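Local coordinates for general secretion pathway protein D (Pseudomonas aeruginosa, PDB 4E9J) that forms the outer-membrane channel of the type II secretion system, exporting proteins such as elastase LasB, and is represented here by its periplasmic N0, N1 and N2 domains, at residues I24-D30 / G54-S60; S75-T79 / G140-A144; A191-L195 / L236-L240; I132-V136 / I163-I167. The contacts are given in a common frame with arbitrary orientation. Numbering follows the deposited sequence.

Contact 1: residues I24-D30 / G54-S60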
loop_
_atom_site.group_PDB
_atom_site.type_symbol
_atom_site.label_atom_id
_atom_site.label_comp_id
_atom_site.label_asym_id
_atom_site.label_seq_id
_atom_site.Cartn_x
_atom_site.Cartn_y
_atom_site.Cartn_z
ATOM N N ILE A 24 2.401 -2.273 26.556
ATOM C CA ILE A 24 1.179 -1.503 26.818
ATOM C C ILE A 24 -0.033 -2.396 26.697
ATOM O O ILE A 24 -0.031 -3.312 25.893
ATOM C CB ILE A 24 1.081 -0.234 25.894
ATOM C CG1 ILE A 24 -0.235 0.537 26.124
ATOM C CG2 ILE A 24 1.256 -0.588 24.429
ATOM C CD1 ILE A 24 -0.232 1.989 25.725
ATOM N N ASN A 25 -1.064 -2.170 27.504
ATOM C CA ASN A 25 -2.318 -2.927 27.417
ATOM C C ASN A 25 -3.445 -2.019 27.906
ATOM O O ASN A 25 -3.936 -2.130 29.029
ATOM C CB ASN A 25 -2.242 -4.259 28.174
ATOM C CG ASN A 25 -3.355 -5.215 27.810
ATOM O OD1 ASN A 25 -4.386 -4.836 27.234
ATOM N ND2 ASN A 25 -3.175 -6.486 28.125
ATOM N N LEU A 26 -3.791 -1.065 27.050
ATOM C CA LEU A 26 -4.797 -0.051 27.328
ATOM C C LEU A 26 -6.078 -0.497 26.700
ATOM O O LEU A 26 -6.075 -0.803 25.516
ATOM C CB LEU A 26 -4.331 1.276 26.734
ATOM C CG LEU A 26 -5.188 2.477 27.002
ATOM C CD1 LEU A 26 -5.303 2.740 28.497
ATOM C CD2 LEU A 26 -4.613 3.682 26.291
ATOM N N LYS A 27 -7.162 -0.586 27.482
ATOM C CA LYS A 27 -8.458 -1.055 26.993
ATOM C C LYS A 27 -9.526 -0.019 27.253
ATOM O O LYS A 27 -9.605 0.510 28.357
ATOM C CB LYS A 27 -8.844 -2.361 27.694
ATOM C CG LYS A 27 -7.971 -3.527 27.314
ATOM C CD LYS A 27 -8.451 -4.181 26.019
ATOM C CE LYS A 27 -7.379 -4.992 25.358
ATOM N NZ LYS A 27 -6.959 -6.165 26.174
ATOM N N ASP A 28 -10.316 0.284 26.218
ATOM C CA ASP A 28 -11.453 1.206 26.226
ATOM C C ASP A 28 -11.149 2.556 26.876
ATOM O O ASP A 28 -11.941 3.077 27.668
ATOM C CB ASP A 28 -12.670 0.515 26.864
ATOM C CG ASP A 28 -13.027 -0.769 26.158
ATOM O OD1 ASP A 28 -13.589 -0.694 25.045
ATOM O OD2 ASP A 28 -12.737 -1.854 26.713
ATOM N N ALA A 29 -9.982 3.112 26.552
ATOM C CA ALA A 29 -9.568 4.389 27.100
ATOM C C ALA A 29 -9.898 5.511 26.137
ATOM O O ALA A 29 -9.944 5.308 24.926
ATOM C CB ALA A 29 -8.075 4.370 27.385
ATOM N N ASP A 30 -10.094 6.695 26.676
ATOM C CA ASP A 30 -10.325 7.868 25.850
ATOM C C ASP A 30 -9.050 8.077 25.022
ATOM O O ASP A 30 -7.943 7.859 25.532
ATOM C CB ASP A 30 -10.587 9.108 26.722
ATOM C CG ASP A 30 -11.172 10.271 25.955
ATOM O OD1 ASP A 30 -10.524 10.734 24.991
ATOM O OD2 ASP A 30 -12.280 10.718 26.315
ATOM N N GLY A 54 -12.966 9.880 20.744
ATOM C CA GLY A 54 -12.992 8.443 20.507
ATOM C C GLY A 54 -12.439 7.612 21.642
ATOM O O GLY A 54 -11.707 8.111 22.500
ATOM N N GLN A 55 -12.783 6.320 21.612
ATOM C CA GLN A 55 -12.346 5.301 22.559
ATOM C C GLN A 55 -11.328 4.403 21.846
ATOM O O GLN A 55 -11.548 4.033 20.697
ATOM C CB GLN A 55 -13.526 4.425 23.006
ATOM C CG GLN A 55 -14.555 5.045 23.937
ATOM C CD GLN A 55 -13.960 5.640 25.183
ATOM O OE1 GLN A 55 -13.634 4.933 26.136
ATOM N NE2 GLN A 55 -13.815 6.948 25.207
ATOM N N VAL A 56 -10.215 4.101 22.511
ATOM C CA VAL A 56 -9.166 3.257 21.950
ATOM C C VAL A 56 -8.766 2.133 22.876
ATOM O O VAL A 56 -8.846 2.249 24.109
ATOM C CB VAL A 56 -7.936 4.092 21.506
ATOM C CG1 VAL A 56 -8.371 5.214 20.558
ATOM C CG2 VAL A 56 -7.157 4.653 22.692
ATOM N N SER A 57 -8.346 1.029 22.259
ATOM C CA SER A 57 -7.742 -0.103 22.935
ATOM C C SER A 57 -6.401 -0.309 22.205
ATOM O O SER A 57 -6.380 -0.440 20.979
ATOM C CB SER A 57 -8.639 -1.336 22.872
ATOM O OG SER A 57 -9.871 -1.109 23.542
ATOM N N VAL A 58 -5.287 -0.242 22.943
ATOM C CA VAL A 58 -3.938 -0.325 22.389
ATOM C C VAL A 58 -3.179 -1.363 23.165
ATOM O O VAL A 58 -3.061 -1.251 24.387
ATOM C CB VAL A 58 -3.248 1.047 22.453
ATOM C CG1 VAL A 58 -1.880 1.004 21.776
ATOM C CG2 VAL A 58 -4.132 2.114 21.830
ATOM N N VAL A 59 -2.636 -2.352 22.452
ATOM C CA VAL A 59 -1.988 -3.506 23.064
ATOM C C VAL A 59 -0.695 -3.883 22.374
ATOM O O VAL A 59 -0.669 -4.007 21.154
ATOM C CB VAL A 59 -2.986 -4.686 23.045
ATOM C CG1 VAL A 59 -2.362 -5.983 23.560
ATOM C CG2 VAL A 59 -4.254 -4.344 23.814
ATOM N N SER A 60 0.386 -4.036 23.166
ATOM C CA SER A 60 1.663 -4.551 22.698
ATOM C C SER A 60 2.251 -5.396 23.816
ATOM O O SER A 60 2.594 -4.848 24.865
ATOM C CB SER A 60 2.619 -3.429 22.312
ATOM O OG SER A 60 3.820 -3.918 21.732
HETATM O O HOH W 1 -12.812 11.116 23.563
#
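Six backbone hydrogen bonds in three antiparallel pairs join these N0 strands: Ile24 with Ser60 (Ile24 N to Ser60 O, 3.1 Å; Ser60 N to Ile24 O, 2.9 Å), Leu26 with Val58, and Ala29 with Val56. The register slips once, because Asp28 and Ala29 both face Val56 in a G1 beta bulge. Asp28 has the left-handed backbone angles 48/43, which aspartate tolerates well, and Asp28 N donates to Ser57 OG at 3.0 Å. Serine suits this place as a short acceptor beside the bulge. A water accepts from Gly54 N (3.1 Å) and donates weakly to Asp30 OD1 (2.7 Å), while Asp30 OD1 accepts from the backbone N of Arg32, N-capping helix 31-42. Lys27 NZ bonds Asn25 OD1 at 3.1 Å, and Lys27 CE lies 3.5 Å from Val59 CG2. Asn25, Val59, Asp30 and Gln55 lie on one face; Ile24, Leu26, Ala29, Val56, Val58 and Ser60 on the other, where Ile24 CD1 is 4.4 Å from Val58 CG1 and helices 31-42 and 66-79 pack. Aliphatic side chains fill the face under the helices, while the opposite face is mostly polar, with Val59 shielded by the Lys27 chain.

Contact 2: residues S75-T79 / G140-A144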
loop_
_atom_site.group_PDB
_atom_site.type_symbol
_atom_site.label_atom_id
_atom_site.label_comp_id
_atom_site.label_asym_id
_atom_site.label_seq_id
_atom_site.Cartn_x
_atom_site.Cartn_y
_atom_site.Cartn_z
ATOM N N SER A 75 0.052 5.046 14.162
ATOM C CA SER A 75 -0.881 4.032 13.702
ATOM C C SER A 75 -2.218 4.192 14.396
ATOM O O SER A 75 -3.250 4.049 13.750
ATOM C CB SER A 75 -0.341 2.623 13.946
ATOM O OG SER A 75 0.447 2.195 12.848
ATOM N N VAL A 76 -2.216 4.489 15.710
ATOM C CA VAL A 76 -3.464 4.700 16.453
ATOM C C VAL A 76 -4.160 5.971 15.953
ATOM O O VAL A 76 -5.362 5.960 15.723
ATOM C CB VAL A 76 -3.225 4.688 17.991
ATOM C CG1 VAL A 76 -4.443 5.198 18.765
ATOM C CG2 VAL A 76 -2.865 3.276 18.452
ATOM N N MET A 77 -3.415 7.042 15.739
ATOM C CA MET A 77 -4.000 8.298 15.251
ATOM C C MET A 77 -4.629 8.065 13.871
ATOM O O MET A 77 -5.804 8.364 13.673
ATOM C CB MET A 77 -2.913 9.382 15.134
ATOM C CG MET A 77 -2.449 10.038 16.455
ATOM S SD MET A 77 -3.709 10.550 17.663
ATOM C CE MET A 77 -3.698 9.192 18.699
ATOM N N SER A 78 -3.853 7.496 12.935
ATOM C CA SER A 78 -4.332 7.151 11.601
ATOM C C SER A 78 -5.534 6.208 11.640
ATOM O O SER A 78 -6.480 6.441 10.891
ATOM C CB SER A 78 -3.213 6.550 10.753
ATOM O OG SER A 78 -3.697 6.099 9.501
ATOM N N THR A 79 -5.559 5.219 12.568
ATOM C CA THR A 79 -6.708 4.306 12.692
ATOM C C THR A 79 -8.014 5.064 12.943
ATOM O O THR A 79 -9.031 4.687 12.384
ATOM C CB THR A 79 -6.488 3.245 13.800
ATOM O OG1 THR A 79 -5.441 2.343 13.398
ATOM C CG2 THR A 79 -7.773 2.418 14.136
ATOM N N GLY A 140 -10.024 -0.696 8.925
ATOM C CA GLY A 140 -8.867 -1.081 9.706
ATOM C C GLY A 140 -7.574 -0.435 9.278
ATOM O O GLY A 140 -7.536 0.452 8.429
ATOM N N HIS A 141 -6.501 -0.901 9.885
ATOM C CA HIS A 141 -5.171 -0.368 9.654
ATOM C C HIS A 141 -4.187 -1.496 9.671
ATOM O O HIS A 141 -4.329 -2.428 10.449
ATOM C CB HIS A 141 -4.814 0.629 10.764
ATOM C CG HIS A 141 -3.495 1.308 10.617
ATOM N ND1 HIS A 141 -3.334 2.420 9.828
ATOM C CD2 HIS A 141 -2.314 1.005 11.187
ATOM C CE1 HIS A 141 -2.058 2.758 9.929
ATOM N NE2 HIS A 141 -1.412 1.950 10.758
ATOM N N LEU A 142 -3.171 -1.408 8.832
ATOM C CA LEU A 142 -2.105 -2.389 8.826
ATOM C C LEU A 142 -0.819 -1.655 8.508
ATOM O O LEU A 142 -0.761 -0.963 7.507
ATOM C CB LEU A 142 -2.382 -3.527 7.829
ATOM C CG LEU A 142 -1.297 -4.599 7.703
ATOM C CD1 LEU A 142 -1.104 -5.354 9.014
ATOM C CD2 LEU A 142 -1.660 -5.599 6.589
ATOM N N ALA A 143 0.182 -1.755 9.398
ATOM C CA ALA A 143 1.490 -1.118 9.222
ATOM C C ALA A 143 2.594 -2.049 9.705
ATOM O O ALA A 143 2.369 -2.840 10.615
ATOM C CB ALA A 143 1.553 0.191 10.000
ATOM N N ALA A 144 3.788 -1.939 9.101
ATOM C CA ALA A 144 4.967 -2.702 9.499
ATOM C C ALA A 144 5.816 -1.906 10.488
ATOM O O ALA A 144 5.890 -0.675 10.394
ATOM C CB ALA A 144 5.814 -3.037 8.279
#
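Helix 75-79 and strand 141-144 run nearly antiparallel, at 157°, with axes 9.1 Å apart at closest approach; their nearest CA atoms are those of Thr79 and His141, 5.8 Å apart. This is a domain junction: the helix is the end of 66-79 in N0, and the strand is a member of the sheet of N1, a domain of KH-like beta-alpha-beta-beta-alpha fold. Strand alternation sends His141 and Ala143 toward the helix, while Leu142 points away, into the N1 core against Ile129 and Ile132 of helix 125-132. His141 fills most of the gap and buries the most surface here. With chi1 in t, its ring lies along one helical turn, with Ser75, Ser78 and Thr79 around it, and Ser75 O lies over one ring face. Small residues suit the helix side, since they leave room for the imidazole. Ser75 OG also touches Ala143 CB at 3.7 Å. Thr79 OG1, 3.2 Å from His141 CB, gives its proton to Ser75 O (2.8 Å) and also bonds Ser154 of the neighbouring N1 strand. Between the two segments, the hydrogen bond is that of 2.8 Å joining Ser75 OG and His141 NE2, in which either could be the donor.

Contact 3: residues A191-L195 / L236-L240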
loop_
_atom_site.group_PDB
_atom_site.type_symbol
_atom_site.label_atom_id
_atom_site.label_comp_id
_atom_site.label_asym_id
_atom_site.label_seq_id
_atom_site.Cartn_x
_atom_site.Cartn_y
_atom_site.Cartn_z
ATOM N N ALA A 191 -14.378 -20.996 -5.516
ATOM C CA ALA A 191 -13.104 -21.483 -6.052
ATOM C C ALA A 191 -12.167 -21.890 -4.921
ATOM O O ALA A 191 -11.573 -22.959 -4.985
ATOM C CB ALA A 191 -12.450 -20.401 -6.902
ATOM N N ALA A 192 -12.063 -21.056 -3.868
ATOM C CA ALA A 192 -11.178 -21.373 -2.734
ATOM C C ALA A 192 -11.582 -22.680 -2.047
ATOM O O ALA A 192 -10.733 -23.530 -1.832
ATOM C CB ALA A 192 -11.168 -20.220 -1.731
ATOM N N GLU A 193 -12.886 -22.870 -1.799
ATOM C CA GLU A 193 -13.419 -24.091 -1.174
ATOM C C GLU A 193 -13.146 -25.339 -2.018
ATOM O O GLU A 193 -12.724 -26.346 -1.483
ATOM C CB GLU A 193 -14.935 -23.921 -0.897
ATOM C CG GLU A 193 -15.506 -24.895 0.123
ATOM C CD GLU A 193 -16.987 -24.678 0.367
ATOM O OE1 GLU A 193 -17.788 -24.980 -0.549
ATOM O OE2 GLU A 193 -17.346 -24.171 1.453
ATOM N N VAL A 194 -13.354 -25.271 -3.334
ATOM C CA VAL A 194 -13.069 -26.415 -4.224
ATOM C C VAL A 194 -11.578 -26.777 -4.197
ATOM O O VAL A 194 -11.221 -27.953 -4.149
ATOM C CB VAL A 194 -13.544 -26.095 -5.665
ATOM C CG1 VAL A 194 -12.930 -27.053 -6.684
ATOM C CG2 VAL A 194 -15.052 -26.160 -5.752
ATOM N N LEU A 195 -10.714 -25.767 -4.277
ATOM C CA LEU A 195 -9.276 -25.992 -4.268
ATOM C C LEU A 195 -8.791 -26.556 -2.953
ATOM O O LEU A 195 -8.027 -27.515 -2.971
ATOM C CB LEU A 195 -8.527 -24.699 -4.624
ATOM C CG LEU A 195 -8.740 -24.255 -6.063
ATOM C CD1 LEU A 195 -8.239 -22.837 -6.268
ATOM C CD2 LEU A 195 -8.134 -25.244 -7.052
ATOM N N LEU A 236 -4.632 -25.624 -11.855
ATOM C CA LEU A 236 -5.900 -26.151 -11.324
ATOM C C LEU A 236 -6.911 -25.025 -11.100
ATOM O O LEU A 236 -8.081 -25.212 -11.412
ATOM C CB LEU A 236 -5.680 -26.896 -9.992
ATOM C CG LEU A 236 -6.906 -27.691 -9.466
ATOM C CD1 LEU A 236 -7.241 -28.874 -10.374
ATOM C CD2 LEU A 236 -6.686 -28.197 -8.044
ATOM N N ALA A 237 -6.475 -23.890 -10.506
ATOM C CA ALA A 237 -7.330 -22.710 -10.285
ATOM C C ALA A 237 -7.863 -22.158 -11.596
ATOM O O ALA A 237 -9.051 -21.820 -11.682
ATOM C CB ALA A 237 -6.567 -21.638 -9.534
ATOM N N GLN A 238 -7.048 -22.160 -12.647
ATOM C CA GLN A 238 -7.525 -21.682 -13.937
ATOM C C GLN A 238 -8.647 -22.541 -14.527
ATOM O O GLN A 238 -9.585 -21.972 -15.082
ATOM C CB GLN A 238 -6.353 -21.429 -14.894
ATOM C CG GLN A 238 -5.483 -20.231 -14.443
ATOM C CD GLN A 238 -6.161 -18.902 -14.591
ATOM O OE1 GLN A 238 -7.312 -18.809 -15.024
ATOM N NE2 GLN A 238 -5.450 -17.830 -14.241
ATOM N N SER A 239 -8.668 -23.865 -14.245
ATOM C CA SER A 239 -9.757 -24.738 -14.700
ATOM C C SER A 239 -11.109 -24.462 -14.006
ATOM O O SER A 239 -12.137 -24.872 -14.531
ATOM C CB SER A 239 -9.374 -26.216 -14.554
ATOM O OG SER A 239 -9.507 -26.698 -13.225
ATOM N N LEU A 240 -11.122 -23.820 -12.825
ATOM C CA LEU A 240 -12.368 -23.482 -12.128
ATOM C C LEU A 240 -12.968 -22.182 -12.643
ATOM O O LEU A 240 -14.137 -21.914 -12.379
ATOM C CB LEU A 240 -12.141 -23.354 -10.615
ATOM C CG LEU A 240 -11.515 -24.572 -9.933
ATOM C CD1 LEU A 240 -11.350 -24.315 -8.437
ATOM C CD2 LEU A 240 -12.327 -25.853 -10.189
#
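Leu240 and Leu195 carry most of the contact between these two helices of the N2 domain, a KH-like beta-alpha-beta-beta-alpha unit whose helices 188-201 and 227-240 lie side by side. In its mt rotamer (chi1 -55°, chi2 180°) Leu240 extends CD1 into a pocket on the first helix, 3.6 Å from Val194 CG1, 3.5 Å from Leu195 CG and 4.3 Å from Ala191 CB. The pocket exists because Ala191 has no bulk beyond CB, so Leu240 CD1 also comes within 3.7 Å of Ala191 O. Leu195 is likewise mt: its CA-to-CB bond points sideways, but the side chain curves so that its methyls reach the second helix, Leu195 CD1 lying 3.9 Å from Ala237 CB and Leu195 CD2 meeting Leu236 CD2 at 3.4 Å, a tight fit. Leu236 takes tp, the other common leucine rotamer. The small Ala237 leaves space for Leu195, and both also touch Leu221 on the sheet. Ser239, chi1 in p, folds its OG back to Leu236 O (2.7 Å), satisfying its hydroxyl within its own segment. With axes 10.3 Å apart and no hydrogen bond between the segments, the pair is held by van der Waals contact and the hydrophobic effect, so the fit probably depends on complementary aliphatic shapes.

Contact 4: residues I132-V136 / I163-I167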
loop_
_atom_site.group_PDB
_atom_site.type_symbol
_atom_site.label_atom_id
_atom_site.label_comp_id
_atom_site.label_asym_id
_atom_site.label_seq_id
_atom_site.Cartn_x
_atom_site.Cartn_y
_atom_site.Cartn_z
ATOM N N ILE A 132 -1.712 -10.950 4.306
ATOM C CA ILE A 132 -2.701 -10.676 5.347
ATOM C C ILE A 132 -3.580 -9.478 5.003
ATOM O O ILE A 132 -4.648 -9.352 5.585
ATOM C CB ILE A 132 -2.065 -10.577 6.766
ATOM C CG1 ILE A 132 -1.014 -9.474 6.843
ATOM C CG2 ILE A 132 -1.465 -11.949 7.182
ATOM C CD1 ILE A 132 -0.677 -9.071 8.226
ATOM N N ARG A 133 -3.162 -8.611 4.074
ATOM C CA ARG A 133 -3.994 -7.471 3.676
ATOM C C ARG A 133 -5.428 -7.872 3.240
ATOM O O ARG A 133 -6.357 -7.210 3.711
ATOM C CB ARG A 133 -3.328 -6.573 2.621
ATOM C CG ARG A 133 -3.729 -5.111 2.792
ATOM C CD ARG A 133 -3.126 -4.205 1.744
ATOM N NE ARG A 133 -1.700 -3.944 1.938
ATOM C CZ ARG A 133 -1.178 -3.090 2.819
ATOM N NH1 ARG A 133 -1.965 -2.412 3.653
ATOM N NH2 ARG A 133 0.137 -2.922 2.889
ATOM N N PRO A 134 -5.700 -8.998 2.527
ATOM C CA PRO A 134 -7.118 -9.328 2.237
ATOM C C PRO A 134 -8.002 -9.497 3.472
ATOM O O PRO A 134 -9.232 -9.493 3.360
ATOM C CB PRO A 134 -7.048 -10.654 1.455
ATOM C CG PRO A 134 -5.658 -10.893 1.141
ATOM C CD PRO A 134 -4.775 -9.978 1.904
ATOM N N LEU A 135 -7.381 -9.664 4.642
ATOM C CA LEU A 135 -8.111 -9.889 5.862
ATOM C C LEU A 135 -8.353 -8.622 6.650
ATOM O O LEU A 135 -9.124 -8.683 7.596
ATOM C CB LEU A 135 -7.344 -10.878 6.726
ATOM C CG LEU A 135 -6.960 -12.195 6.042
ATOM C CD1 LEU A 135 -6.063 -13.004 6.933
ATOM C CD2 LEU A 135 -8.189 -12.992 5.670
ATOM N N VAL A 136 -7.680 -7.508 6.331
ATOM C CA VAL A 136 -7.878 -6.273 7.073
ATOM C C VAL A 136 -8.968 -5.478 6.360
ATOM O O VAL A 136 -8.796 -5.126 5.196
ATOM C CB VAL A 136 -6.558 -5.480 7.228
ATOM C CG1 VAL A 136 -6.796 -4.177 7.999
ATOM C CG2 VAL A 136 -5.500 -6.343 7.915
ATOM N N ILE A 163 -6.664 -13.073 12.769
ATOM C CA ILE A 163 -5.501 -12.720 11.937
ATOM C C ILE A 163 -4.201 -13.194 12.604
ATOM O O ILE A 163 -3.287 -13.643 11.914
ATOM C CB ILE A 163 -5.499 -11.211 11.576
ATOM C CG1 ILE A 163 -6.696 -10.871 10.683
ATOM C CG2 ILE A 163 -4.169 -10.793 10.873
ATOM C CD1 ILE A 163 -7.040 -9.408 10.647
ATOM N N GLU A 164 -4.104 -13.079 13.925
ATOM C CA GLU A 164 -2.925 -13.565 14.648
ATOM C C GLU A 164 -2.679 -15.091 14.403
ATOM O O GLU A 164 -1.520 -15.487 14.281
ATOM C CB GLU A 164 -3.019 -13.207 16.142
ATOM C CG GLU A 164 -1.727 -13.411 16.919
ATOM C CD GLU A 164 -1.518 -12.512 18.125
ATOM O OE1 GLU A 164 -2.485 -11.855 18.570
ATOM O OE2 GLU A 164 -0.373 -12.475 18.632
ATOM N N ASP A 165 -3.744 -15.931 14.294
ATOM C CA ASP A 165 -3.587 -17.367 13.965
ATOM C C ASP A 165 -3.090 -17.563 12.535
ATOM O O ASP A 165 -2.322 -18.488 12.302
ATOM C CB ASP A 165 -4.895 -18.150 14.150
ATOM N N VAL A 166 -3.523 -16.710 11.586
ATOM C CA VAL A 166 -3.116 -16.796 10.174
ATOM C C VAL A 166 -1.634 -16.452 10.072
ATOM O O VAL A 166 -0.892 -17.138 9.374
ATOM C CB VAL A 166 -4.001 -15.895 9.265
ATOM C CG1 VAL A 166 -3.438 -15.790 7.844
ATOM C CG2 VAL A 166 -5.433 -16.413 9.230
ATOM N N ILE A 167 -1.204 -15.418 10.788
ATOM C CA ILE A 167 0.206 -15.012 10.841
ATOM C C ILE A 167 1.044 -16.152 11.414
ATOM O O ILE A 167 2.062 -16.487 10.826
ATOM C CB ILE A 167 0.410 -13.683 11.628
ATOM C CG1 ILE A 167 -0.236 -12.502 10.877
ATOM C CG2 ILE A 167 1.908 -13.421 11.850
ATOM C CD1 ILE A 167 -0.458 -11.295 11.667
#
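Ile132 closes helix 125-132 and turns its side chain toward helix 163-167. With chi1 in p it places CG2 3.9 Å from Ile167 CG1 and, more loosely, 4.4 Å from Val166 CG1; the same side chain rests on Leu151 and Ile153 of the sheet, so a branched, buried residue fits well. The chain then tightens into a short 3-10 turn, in which Leu135 N bonds Ile132 O at 2.9 Å. Pro134, on this turn, faces strand 211-215 of the N2 domain. Both segments belong to N1, whose KH-like beta-alpha-beta-beta-alpha fold sets two helices against one face of a three-stranded sheet, and the turn follows the first helix and still faces the second. By this turn Leu135 is brought back toward the partner helix: its CB sits 4.0 Å from Ile163 CG1 and its CD1 3.9 Å from Val166 CG1, leucine being long enough to span the groove. Val136 follows as the chain straightens toward strand 141-145. Its CA-to-CB bond points sideways, yet Val136 CG2 comes within 4.4 Å of Ile163 CD1.

How the contacts relate
Along the chain contact 1 closes first, contacts 2 and 4 interlock because their segments alternate, and contact 3 comes last: contact 1 in N0, contact 2 bridging N0 and N1, contact 4 in N1, contact 3 in N2. Contacts 1 and 2 have centres about 13 Å apart and touch through Val58 and Val76; they reach one sheet, in which strand 55-61 of N0 pairs in parallel with strand 114-119 of N1. Contact 4 lies about 14 Å from contact 2, centre to centre, with Leu142 packed against Ile132 and Val136. Contact 3 stands apart, about 41 Å from contact 1 and about 21 Å from contact 4, centre to centre. N0 and N1 are therefore tightly merged, while contacts 3 and 4 join corresponding helical elements of one fold in successive domains.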